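Long-range contacts in transcriptional activator TenA-1 (Sulfolobus solfataricus P2, PDB 2QZC), which is a putative TenA-like thiaminase of the heme oxygenase-like fold, probably acting on thiamin or its breakdown products: residues R42-Q47 and D204-K209; E26-M31 and D146-S151; G49-D54 and Y113-H118; E87-L92 and K157-F162. All blocks are in the same frame, centred on the assembly; numbering follows the deposited sequence. Where two conformers were deposited one is given.

Overall arrangement
The four contacts show how an all-helical heme oxygenase-like fold varies its chemistry with position. Contacts 1 and 3 both use helix 38-63, joining it to helices 186-208 and 110-125. Contact 3 is the most central, about 10 Å from the chain centre to its own, and pairs a tyrosine couple with a charged, water-assisted network. Contacts 1 and 2 are also buried, yet each runs out to exposed side chains: ring-over-backbone packing in the first, aliphatic packing with one hydrogen bond in the second. Contact 4 is only partly buried and includes a water bridge. Contacts 1, 2 and 4 touch one another, K157 of contact 4 probably hydrogen-bonding to I149 O of contact 2.

Contact 1. Residues R42-Q47 and D204-K209; sequences RYYLIQ and DASLRK
Helix 38-63 meets the last turn of helix 186-208 here, and the axes of the two short segments come within 9.0 Å at 134° between their N-to-C directions. Y43 does most of the work from the first segment. Its CG is anti to the backbone N (chi1 174°), which sends the ring across to the place where K209 takes a positive phi and closes the helix in a Schellman motif. That turn lays the K209 backbone over one ring face: K209 CA is 3.8 Å from the centroid of the Y43 ring and 17° off its normal, a CH-pi contact. CB and CG of the lysine pass obliquely along the CD2 side, and the chain then bends away so that NZ forms a salt bridge with D39. At the ring edge, near its plane, S206 OG lies 3.6 Å from Y43 CD1. The hydroxyl of Y43 is hydrogen-bonded to D210 O and N109 ND2, which fixes the far end of the ring. An alanine here would remove the face beneath K209 and these hydroxyl bonds, and would probably loosen the C-terminal end of helix 186-208.

Y44 follows, with S206 OG 3.5 Å from Y44 CB; this small side chain lets the CA atoms of Y44 and S206 approach to 5.4 Å. The Y44 ring leads away, and its OH is hydrogen-bonded to Y141 OH. Around the pair, F27 of helix 26-32 packs on S206, while F202, earlier in helix 186-208, lies against Y44.

Contact 2. Residues E26-M31 and D146-S151; sequences EFILKM and DYVIDS
A type I beta turn runs from V148 to S151 at the C-terminal region of helix 127-148 in this heme oxygenase-like fold and brings that region against the short helix 26-32. Most of the join is apolar. I28 CG2, anti to its backbone N, is the shared apolar contact point: it touches the edge of the Y147 ring at CD2, 3.8 Å away and near the ring plane, and it also meets V148 CG2 at 3.8 Å. The isoleucine and valine side chains cross at about a right angle. V148 reaches M31, a selenomethionine, with its other branch, CG1 lying 3.8 Å from M31 CB. Toward the exposed side, L29 CD2 approaches Y147 OH to 3.7 Å, so the tyrosine lies beside two successive residues of the helix. M31 also packs on Y156 and W159 of helix 154-164, and W203 of helix 186-208 lies against I28.

The polar part is a single bond made by the last residue of the turn, whose hydroxyl is also hydrogen-bonded to N153 N. S151 has OG anti to its backbone N (chi1 -174°), and this hydroxyl donates to M31 O over 2.7 Å, in the carbonyl plane, with a C=O...OG angle of 157°.

Contact 3. Residues G49-D54 and Y113-H118; sequences GKYVED and YAYTRH
D54 OD1 is gripped by two hydrogen bonds: one with Y120 OH, the other donated by water 1 from 2.8 Å. The second carboxylate oxygen, OD2, bonds to Y108 OH and makes a long salt bridge to R117 NH1 at 4.0 Å. Water 1 also bridges the two, accepting a weak bond from NH1. R117 is steadied within its own helix, where NH1 donates to T116 OG1 over 3.2 Å with an N-H...O angle of 160°, the acceptor lying near the guanidinium plane. The positive charge of R117, though distant, would probably help keep the buried D54 ionised.

T116 holds OG1 in the crowded position between the backbone N and the carbonyl carbon, which turns its methyl toward the other helix; T116 CG2 lies 3.6 Å from D54 OD2 and 3.8 Å from Y51 CD1. Beyond it, Y51 and Y115 meet obliquely with their planes at 48°. Y51 CE1 stands 3.6 Å above the plane of the Y115 ring, over its centre, and Y51 OH is 3.5 Å from Y115 CZ. A leucine at Y115 would lose this flat surface together with the hydroxyl bond to E199, and would probably leave the Y51 ring less firmly placed. A bound imidazole, probably from the crystallisation liquor, lies close to Y51, consistent with the tyrosine bordering a pocket.

The two segments run nearly parallel, their axes 10° apart. C137 of helix 127-148 touches both tyrosines, helix 186-208 supplies E199 and S195 to Y115, and I68 of the second subunit packs on E53.

Contact 4. Residues E87-L92 and K157-F162; sequences ETHGKL and KTWASF
Helices 85-95 and 154-164 pack here as an antiparallel pair, the short segments running at 164° to each other with axes 9.3 Å apart. T88 carries the largest share of the contact from the first helix. Its CG2, anti to the backbone N, points at the backbone of the other helix and stops 3.2 Å from T158 O, while also lying 3.9 Å from the methyl T158 CG2. The same T158 carbonyl accepts a bond from S161 OG at 2.7 Å, in the carbonyl plane and on a lone pair. Both threonine hydroxyls turn back along their own chain, T88 OG1 to K84 O just before its helix and T158 OG1 to E154 O, so it is the methyl groups that face across.

In the heme oxygenase-like fold of this chain, the pair lies against helix 38-63: L45 touches L92, and Y44 touches W159. One turn on from T88, L92 divides its branches, CD1 sitting 3.9 Å from W159 CB and at the edge of the indole, near its plane, and CD2 resting by the T158 methyl.

H89 adds a polar bridge. Its ND1 bonds back to G85 O, while NE2 lies 2.9 Å from water 2, in the plane of the imidazole. That water accepts from W159 NE1, also at 2.9 Å, and so joins two side chains whose rings are turned 83° apart. Next to NE2 on the same ring, H89 CE1 brings the imidazole edge to 4.2 Å from F162 CD2.

Contact 1. Residues R42-Q47 and D204-K209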
# COMPACT_ATOMS: atom_id res chain seq x y z
N ARG A 42 -10.59 27.01 3.69
CA ARG A 42 -9.20 26.83 4.09
C ARG A 42 -9.12 25.94 5.34
O ARG A 42 -8.32 25.01 5.38
CB ARG A 42 -8.53 28.18 4.35
CG ARG A 42 -7.10 28.06 4.66
CD ARG A 42 -6.40 29.42 4.86
NE ARG A 42 -4.99 29.20 5.18
CZ ARG A 42 -4.49 29.07 6.42
NH1 ARG A 42 -5.25 29.14 7.50
NH2 ARG A 42 -3.19 28.86 6.56
N TYR A 43 -9.97 26.22 6.32
CA TYR A 43 -10.04 25.44 7.56
C TYR A 43 -10.30 23.96 7.18
O TYR A 43 -9.62 23.02 7.68
CB TYR A 43 -11.18 25.93 8.44
CG TYR A 43 -11.43 25.10 9.67
CD1 TYR A 43 -12.16 23.91 9.60
CD2 TYR A 43 -10.91 25.47 10.91
CE1 TYR A 43 -12.38 23.16 10.73
CE2 TYR A 43 -11.14 24.71 12.07
CZ TYR A 43 -11.88 23.53 11.95
OH TYR A 43 -12.12 22.76 13.06
N TYR A 44 -11.29 23.76 6.30
CA TYR A 44 -11.66 22.41 5.81
C TYR A 44 -10.47 21.71 5.17
O TYR A 44 -10.17 20.52 5.42
CB TYR A 44 -12.86 22.48 4.82
CG TYR A 44 -12.98 21.25 3.95
CD1 TYR A 44 -13.49 20.06 4.47
CD2 TYR A 44 -12.54 21.27 2.64
CE1 TYR A 44 -13.53 18.92 3.67
CE2 TYR A 44 -12.61 20.15 1.83
CZ TYR A 44 -13.09 18.97 2.37
OH TYR A 44 -13.11 17.84 1.56
N LEU A 45 -9.79 22.41 4.25
CA LEU A 45 -8.67 21.81 3.52
C LEU A 45 -7.55 21.37 4.43
O LEU A 45 -6.89 20.32 4.16
CB LEU A 45 -8.08 22.75 2.47
CG LEU A 45 -8.81 22.79 1.15
CD1 LEU A 45 -8.00 23.76 0.25
CD2 LEU A 45 -9.02 21.40 0.46
N ILE A 46 -7.30 22.12 5.49
CA ILE A 46 -6.28 21.75 6.45
C ILE A 46 -6.70 20.48 7.19
O ILE A 46 -5.93 19.50 7.25
CB ILE A 46 -5.98 22.88 7.42
CG1 ILE A 46 -5.35 24.09 6.68
CG2 ILE A 46 -5.05 22.42 8.55
CD1 ILE A 46 -5.37 25.38 7.56
N GLN A 47 -7.95 20.42 7.64
CA GLN A 47 -8.44 19.19 8.28
C GLN A 47 -8.42 18.01 7.32
O GLN A 47 -8.06 16.88 7.70
CB GLN A 47 -9.86 19.37 8.85
CG GLN A 47 -9.91 20.29 10.04
CD GLN A 47 -9.05 19.87 11.20
OE1 GLN A 47 -9.22 18.77 11.74
NE2 GLN A 47 -8.06 20.72 11.56
N ASP A 204 -20.02 19.96 9.24
CA ASP A 204 -20.54 20.77 10.39
C ASP A 204 -19.37 21.50 11.09
O ASP A 204 -19.41 22.70 11.40
CB ASP A 204 -21.22 19.90 11.51
CG ASP A 204 -22.58 19.18 11.14
OD1 ASP A 204 -23.22 19.59 10.17
OD2 ASP A 204 -22.97 18.17 11.86
N ALA A 205 -18.34 20.73 11.41
CA ALA A 205 -17.19 21.22 12.16
C ALA A 205 -16.40 22.27 11.40
O ALA A 205 -15.83 23.19 12.01
CB ALA A 205 -16.29 20.04 12.57
N SER A 206 -16.40 22.16 10.06
CA SER A 206 -15.74 23.14 9.21
C SER A 206 -16.58 24.43 9.17
O SER A 206 -16.02 25.52 9.29
CB SER A 206 -15.43 22.58 7.83
OG SER A 206 -14.33 21.68 7.88
N LEU A 207 -17.90 24.33 9.00
CA LEU A 207 -18.75 25.56 9.03
C LEU A 207 -18.58 26.35 10.34
O LEU A 207 -18.59 27.57 10.34
CB LEU A 207 -20.22 25.21 8.77
CG LEU A 207 -20.59 24.72 7.38
CD1 LEU A 207 -22.08 24.30 7.32
CD2 LEU A 207 -20.29 25.78 6.32
N ARG A 208 -18.39 25.64 11.46
CA ARG A 208 -18.22 26.26 12.77
C ARG A 208 -16.78 26.64 13.07
O ARG A 208 -16.53 27.35 14.06
CB ARG A 208 -18.66 25.28 13.86
CG ARG A 208 -20.14 24.92 13.89
CD ARG A 208 -20.48 24.18 15.16
NE ARG A 208 -19.79 22.90 15.26
CZ ARG A 208 -20.31 21.69 15.03
NH1 ARG A 208 -21.57 21.51 14.72
NH2 ARG A 208 -19.54 20.62 15.13
N LYS A 209 -15.81 26.15 12.28
CA LYS A 209 -14.39 26.25 12.59
C LYS A 209 -14.14 25.79 14.02
O LYS A 209 -13.60 26.52 14.86
CB LYS A 209 -13.81 27.64 12.29
CG LYS A 209 -13.88 27.98 10.81
CD LYS A 209 -12.99 29.17 10.39
CE LYS A 209 -13.26 30.40 11.16
NZ LYS A 209 -12.21 31.43 10.77

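Contact 2. Residues E26-M31 and D146-S151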
# COMPACT_ATOMS: atom_id res chain seq x y z
N GLU A 26 -25.20 21.62 3.69
CA GLU A 26 -25.06 23.08 3.57
C GLU A 26 -23.69 23.47 3.01
O GLU A 26 -23.57 24.33 2.14
CB GLU A 26 -25.27 23.73 4.93
CG GLU A 26 -25.08 25.25 4.98
CD GLU A 26 -25.34 25.85 6.35
OE1 GLU A 26 -25.72 25.13 7.29
OE2 GLU A 26 -25.12 27.08 6.46
N PHE A 27 -22.62 22.87 3.54
CA PHE A 27 -21.25 23.16 3.10
C PHE A 27 -21.14 22.98 1.58
O PHE A 27 -20.55 23.82 0.90
CB PHE A 27 -20.27 22.23 3.82
CG PHE A 27 -18.81 22.53 3.58
CD1 PHE A 27 -18.15 22.10 2.41
CD2 PHE A 27 -18.04 23.16 4.54
CE1 PHE A 27 -16.78 22.33 2.21
CE2 PHE A 27 -16.68 23.39 4.35
CZ PHE A 27 -16.05 22.98 3.17
N ILE A 28 -21.66 21.87 1.08
CA ILE A 28 -21.64 21.55 -0.35
C ILE A 28 -22.53 22.50 -1.17
O ILE A 28 -22.12 22.93 -2.26
CB ILE A 28 -22.07 20.09 -0.58
CG1 ILE A 28 -20.95 19.19 -0.01
CG2 ILE A 28 -22.40 19.78 -2.07
CD1 ILE A 28 -21.46 17.75 0.23
N LEU A 29 -23.72 22.81 -0.66
CA LEU A 29 -24.61 23.76 -1.34
C LEU A 29 -23.95 25.12 -1.48
O LEU A 29 -24.09 25.77 -2.52
CB LEU A 29 -25.94 23.89 -0.59
CG LEU A 29 -26.77 22.62 -0.39
CD1 LEU A 29 -28.13 22.90 0.36
CD2 LEU A 29 -26.98 21.88 -1.72
N LYS A 30 -23.18 25.53 -0.46
CA LYS A 30 -22.47 26.81 -0.49
C LYS A 30 -21.25 26.76 -1.41
O LYS A 30 -20.85 27.79 -1.96
CB LYS A 30 -22.12 27.33 0.89
CG LYS A 30 -23.35 27.60 1.74
CD LYS A 30 -23.03 28.25 3.07
CE LYS A 30 -22.73 29.75 2.90
NZ LYS A 30 -23.87 30.56 2.31
N MSE A 31 -20.64 25.58 -1.59
CA MSE A 31 -19.59 25.44 -2.63
C MSE A 31 -20.21 25.59 -4.03
O MSE A 31 -19.64 26.27 -4.90
CB MSE A 31 -18.81 24.11 -2.54
CG MSE A 31 -17.82 24.11 -1.44
SE MSE A 31 -16.52 22.66 -1.65
CE MSE A 31 -17.66 21.25 -1.37
N ASP A 146 -19.17 15.61 -8.82
CA ASP A 146 -20.03 15.77 -10.03
C ASP A 146 -21.00 16.94 -9.89
O ASP A 146 -21.38 17.55 -10.91
CB ASP A 146 -20.84 14.51 -10.31
CG ASP A 146 -19.98 13.33 -10.71
OD1 ASP A 146 -18.79 13.48 -11.08
OD2 ASP A 146 -20.55 12.22 -10.65
N TYR A 147 -21.42 17.25 -8.67
CA TYR A 147 -22.33 18.35 -8.40
C TYR A 147 -21.62 19.70 -8.38
O TYR A 147 -22.01 20.67 -9.06
CB TYR A 147 -23.06 18.10 -7.10
CG TYR A 147 -24.05 19.16 -6.70
CD1 TYR A 147 -25.19 19.39 -7.44
CD2 TYR A 147 -23.85 19.91 -5.55
CE1 TYR A 147 -26.11 20.39 -7.04
CE2 TYR A 147 -24.75 20.88 -5.14
CZ TYR A 147 -25.88 21.11 -5.87
OH TYR A 147 -26.75 22.10 -5.42
N VAL A 148 -20.56 19.78 -7.60
CA VAL A 148 -19.84 21.02 -7.37
C VAL A 148 -19.03 21.52 -8.57
O VAL A 148 -18.72 22.73 -8.64
CB VAL A 148 -18.98 20.90 -6.07
CG1 VAL A 148 -18.11 22.17 -5.76
CG2 VAL A 148 -19.88 20.60 -4.86
N ILE A 149 -18.73 20.64 -9.53
CA ILE A 149 -17.98 21.07 -10.75
C ILE A 149 -18.69 22.18 -11.52
O ILE A 149 -18.02 22.93 -12.22
CB ILE A 149 -17.66 19.84 -11.67
CG1 ILE A 149 -16.57 20.16 -12.69
CG2 ILE A 149 -18.92 19.26 -12.30
CD1 ILE A 149 -15.23 20.51 -12.10
N ASP A 150 -20.02 22.29 -11.37
CA ASP A 150 -20.79 23.36 -12.02
C ASP A 150 -20.77 24.69 -11.28
O ASP A 150 -21.41 25.65 -11.72
CB ASP A 150 -22.22 22.90 -12.25
CG ASP A 150 -22.31 21.74 -13.23
OD1 ASP A 150 -21.47 21.65 -14.16
OD2 ASP A 150 -23.21 20.92 -13.05
N SER A 151 -20.09 24.77 -10.13
CA SER A 151 -19.95 26.02 -9.40
C SER A 151 -19.39 27.14 -10.28
O SER A 151 -18.50 26.89 -11.08
CB SER A 151 -18.95 25.85 -8.24
OG SER A 151 -18.88 27.02 -7.43

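Contact 3. Residues G49-D54 and Y113-H118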
# COMPACT_ATOMS: atom_id res chain seq x y z
N GLY A 49 -6.38 17.60 4.85
CA GLY A 49 -4.95 17.23 4.68
C GLY A 49 -4.48 16.26 5.75
O GLY A 49 -3.68 15.34 5.49
N LYS A 50 -4.98 16.45 6.97
CA LYS A 50 -4.67 15.54 8.09
C LYS A 50 -5.40 14.22 7.89
O LYS A 50 -4.82 13.14 8.04
CB LYS A 50 -5.06 16.17 9.42
CG LYS A 50 -4.36 17.51 9.73
CD LYS A 50 -4.57 17.96 11.15
CE LYS A 50 -3.74 17.21 12.17
NZ LYS A 50 -2.27 17.49 12.01
N TYR A 51 -6.69 14.30 7.60
CA TYR A 51 -7.50 13.13 7.40
C TYR A 51 -6.96 12.18 6.33
O TYR A 51 -6.88 10.95 6.52
CB TYR A 51 -8.96 13.55 7.02
CG TYR A 51 -9.84 12.43 6.60
CD1 TYR A 51 -10.59 11.73 7.54
CD2 TYR A 51 -9.95 12.03 5.25
CE1 TYR A 51 -11.41 10.65 7.16
CE2 TYR A 51 -10.76 10.99 4.88
CZ TYR A 51 -11.51 10.29 5.84
OH TYR A 51 -12.38 9.23 5.54
N VAL A 52 -6.62 12.74 5.17
CA VAL A 52 -6.19 11.91 4.01
C VAL A 52 -4.95 11.11 4.32
O VAL A 52 -4.85 9.94 3.90
CB VAL A 52 -6.00 12.74 2.74
CG1 VAL A 52 -5.26 11.95 1.63
CG2 VAL A 52 -7.36 13.19 2.25
N GLU A 53 -4.01 11.67 5.07
CA GLU A 53 -2.82 10.90 5.41
C GLU A 53 -3.19 9.72 6.32
O GLU A 53 -2.71 8.59 6.15
CB GLU A 53 -1.75 11.78 6.07
CG GLU A 53 -0.47 10.97 6.33
CD GLU A 53 0.65 11.74 7.00
OE1 GLU A 53 0.67 12.96 6.88
OE2 GLU A 53 1.51 11.11 7.65
N ASP A 54 -4.03 9.95 7.33
CA ASP A 54 -4.47 8.84 8.18
C ASP A 54 -5.29 7.81 7.41
O ASP A 54 -5.18 6.61 7.64
CB ASP A 54 -5.31 9.39 9.36
CG ASP A 54 -4.49 10.09 10.41
OD1 ASP A 54 -3.43 9.54 10.82
OD2 ASP A 54 -4.94 11.15 10.87
N TYR A 113 -10.59 13.81 14.47
CA TYR A 113 -9.85 12.87 15.34
C TYR A 113 -10.60 11.55 15.45
O TYR A 113 -10.09 10.44 15.22
CB TYR A 113 -9.58 13.48 16.73
CG TYR A 113 -8.64 12.58 17.51
CD1 TYR A 113 -7.28 12.60 17.28
CD2 TYR A 113 -9.10 11.68 18.43
CE1 TYR A 113 -6.41 11.74 17.93
CE2 TYR A 113 -8.22 10.79 19.10
CZ TYR A 113 -6.88 10.86 18.85
OH TYR A 113 -6.02 9.96 19.44
N ALA A 114 -11.88 11.64 15.79
CA ALA A 114 -12.71 10.45 15.93
C ALA A 114 -12.82 9.64 14.63
O ALA A 114 -12.75 8.40 14.64
CB ALA A 114 -14.14 10.87 16.40
N TYR A 115 -13.01 10.34 13.53
CA TYR A 115 -13.21 9.71 12.23
C TYR A 115 -11.96 8.95 11.81
O TYR A 115 -12.02 7.76 11.37
CB TYR A 115 -13.62 10.75 11.21
CG TYR A 115 -14.15 10.27 9.86
CD1 TYR A 115 -14.39 8.93 9.54
CD2 TYR A 115 -14.56 11.24 8.93
CE1 TYR A 115 -14.92 8.54 8.31
CE2 TYR A 115 -15.12 10.85 7.71
CZ TYR A 115 -15.30 9.50 7.40
OH TYR A 115 -15.83 9.15 6.18
N THR A 116 -10.82 9.61 11.95
CA THR A 116 -9.56 8.91 11.63
C THR A 116 -9.36 7.69 12.53
O THR A 116 -8.93 6.64 12.06
CB THR A 116 -8.36 9.86 11.64
OG1 THR A 116 -8.18 10.40 12.95
CG2 THR A 116 -8.48 10.95 10.57
N ARG A 117 -9.62 7.82 13.84
CA ARG A 117 -9.46 6.67 14.74
C ARG A 117 -10.43 5.54 14.42
O ARG A 117 -10.11 4.34 14.61
CB ARG A 117 -9.45 7.09 16.22
CG ARG A 117 -8.09 7.50 16.72
CD ARG A 117 -7.42 8.59 15.93
NE ARG A 117 -6.12 8.94 16.49
CZ ARG A 117 -5.22 9.69 15.87
NH1 ARG A 117 -5.44 10.22 14.68
NH2 ARG A 117 -4.09 9.96 16.50
N HIS A 118 -11.62 5.88 13.93
CA HIS A 118 -12.63 4.90 13.44
C HIS A 118 -12.04 4.07 12.28
O HIS A 118 -12.11 2.85 12.27
CB HIS A 118 -13.87 5.72 13.01
CG HIS A 118 -14.93 5.00 12.22
ND1 HIS A 118 -15.81 4.09 12.76
CD2 HIS A 118 -15.31 5.19 10.93
CE1 HIS A 118 -16.69 3.75 11.83
NE2 HIS A 118 -16.41 4.41 10.72
O HOH W 1 -2.50 9.73 13.43

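Contact 4. Residues E87-L92 and K157-F162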
# COMPACT_ATOMS: atom_id res chain seq x y z
N GLU A 87 -1.58 17.45 -7.73
CA GLU A 87 -1.50 18.68 -8.54
C GLU A 87 -2.64 19.67 -8.23
O GLU A 87 -2.38 20.86 -8.01
CB GLU A 87 -1.51 18.36 -10.03
N THR A 88 -3.87 19.16 -8.20
CA THR A 88 -5.07 19.96 -7.87
C THR A 88 -4.97 20.54 -6.46
O THR A 88 -5.17 21.75 -6.27
CB THR A 88 -6.40 19.13 -8.00
OG1 THR A 88 -6.59 18.71 -9.37
CG2 THR A 88 -7.63 19.94 -7.55
N HIS A 89 -4.65 19.69 -5.48
CA HIS A 89 -4.50 20.14 -4.10
C HIS A 89 -3.32 21.10 -3.94
O HIS A 89 -3.43 22.05 -3.17
CB HIS A 89 -4.50 18.98 -3.08
CG HIS A 89 -5.86 18.39 -2.86
ND1 HIS A 89 -6.36 17.34 -3.60
CD2 HIS A 89 -6.85 18.74 -2.00
CE1 HIS A 89 -7.59 17.06 -3.19
NE2 HIS A 89 -7.91 17.91 -2.23
N GLY A 90 -2.23 20.89 -4.69
CA GLY A 90 -1.08 21.81 -4.67
C GLY A 90 -1.46 23.23 -5.08
O GLY A 90 -1.04 24.19 -4.45
N LYS A 91 -2.25 23.34 -6.14
CA LYS A 91 -2.75 24.62 -6.62
C LYS A 91 -3.63 25.29 -5.58
O LYS A 91 -3.49 26.50 -5.32
CB LYS A 91 -3.59 24.45 -7.91
N LEU A 92 -4.55 24.51 -4.98
CA LEU A 92 -5.40 25.04 -3.93
C LEU A 92 -4.59 25.46 -2.72
O LEU A 92 -4.86 26.50 -2.13
CB LEU A 92 -6.45 24.01 -3.48
CG LEU A 92 -7.52 23.54 -4.47
CD1 LEU A 92 -8.29 22.36 -3.89
CD2 LEU A 92 -8.43 24.68 -4.83
N LYS A 157 -14.69 24.90 -8.20
CA LYS A 157 -14.63 24.14 -9.44
C LYS A 157 -13.30 23.35 -9.52
O LYS A 157 -13.27 22.19 -9.93
CB LYS A 157 -14.79 25.10 -10.65
CG LYS A 157 -14.84 24.41 -11.99
CD LYS A 157 -14.96 25.39 -13.18
CE LYS A 157 -16.26 26.10 -13.24
NZ LYS A 157 -17.45 25.22 -13.46
N THR A 158 -12.21 24.00 -9.14
CA THR A 158 -10.88 23.34 -9.14
C THR A 158 -10.86 22.15 -8.19
O THR A 158 -10.40 21.06 -8.57
CB THR A 158 -9.76 24.32 -8.77
OG1 THR A 158 -9.70 25.39 -9.73
CG2 THR A 158 -8.39 23.62 -8.74
N TRP A 159 -11.36 22.35 -6.97
CA TRP A 159 -11.44 21.26 -5.99
C TRP A 159 -12.26 20.11 -6.55
O TRP A 159 -11.83 18.95 -6.52
CB TRP A 159 -12.07 21.78 -4.70
CG TRP A 159 -12.34 20.71 -3.66
CD1 TRP A 159 -11.47 20.25 -2.70
CD2 TRP A 159 -13.57 20.04 -3.45
NE1 TRP A 159 -12.08 19.29 -1.96
CE2 TRP A 159 -13.36 19.12 -2.38
CE3 TRP A 159 -14.81 20.05 -4.09
CZ2 TRP A 159 -14.37 18.27 -1.92
CZ3 TRP A 159 -15.79 19.18 -3.67
CH2 TRP A 159 -15.57 18.30 -2.57
N ALA A 160 -13.44 20.43 -7.09
CA ALA A 160 -14.35 19.42 -7.62
C ALA A 160 -13.80 18.67 -8.82
O ALA A 160 -14.11 17.48 -8.99
CB ALA A 160 -15.73 20.02 -7.96
N SER A 161 -12.95 19.32 -9.62
CA SER A 161 -12.44 18.71 -10.85
C SER A 161 -11.66 17.44 -10.57
O SER A 161 -11.70 16.53 -11.39
CB SER A 161 -11.61 19.70 -11.67
OG SER A 161 -10.39 19.99 -11.02
N PHE A 162 -10.98 17.37 -9.42
CA PHE A 162 -10.30 16.12 -9.08
C PHE A 162 -11.29 14.95 -8.89
O PHE A 162 -11.14 13.87 -9.47
CB PHE A 162 -9.41 16.27 -7.88
CG PHE A 162 -8.84 14.96 -7.43
CD1 PHE A 162 -8.08 14.18 -8.33
CD2 PHE A 162 -9.11 14.46 -6.16
CE1 PHE A 162 -7.58 12.92 -7.94
CE2 PHE A 162 -8.59 13.23 -5.76
CZ PHE A 162 -7.83 12.46 -6.65
O HOH W 2 -10.28 17.36 -0.66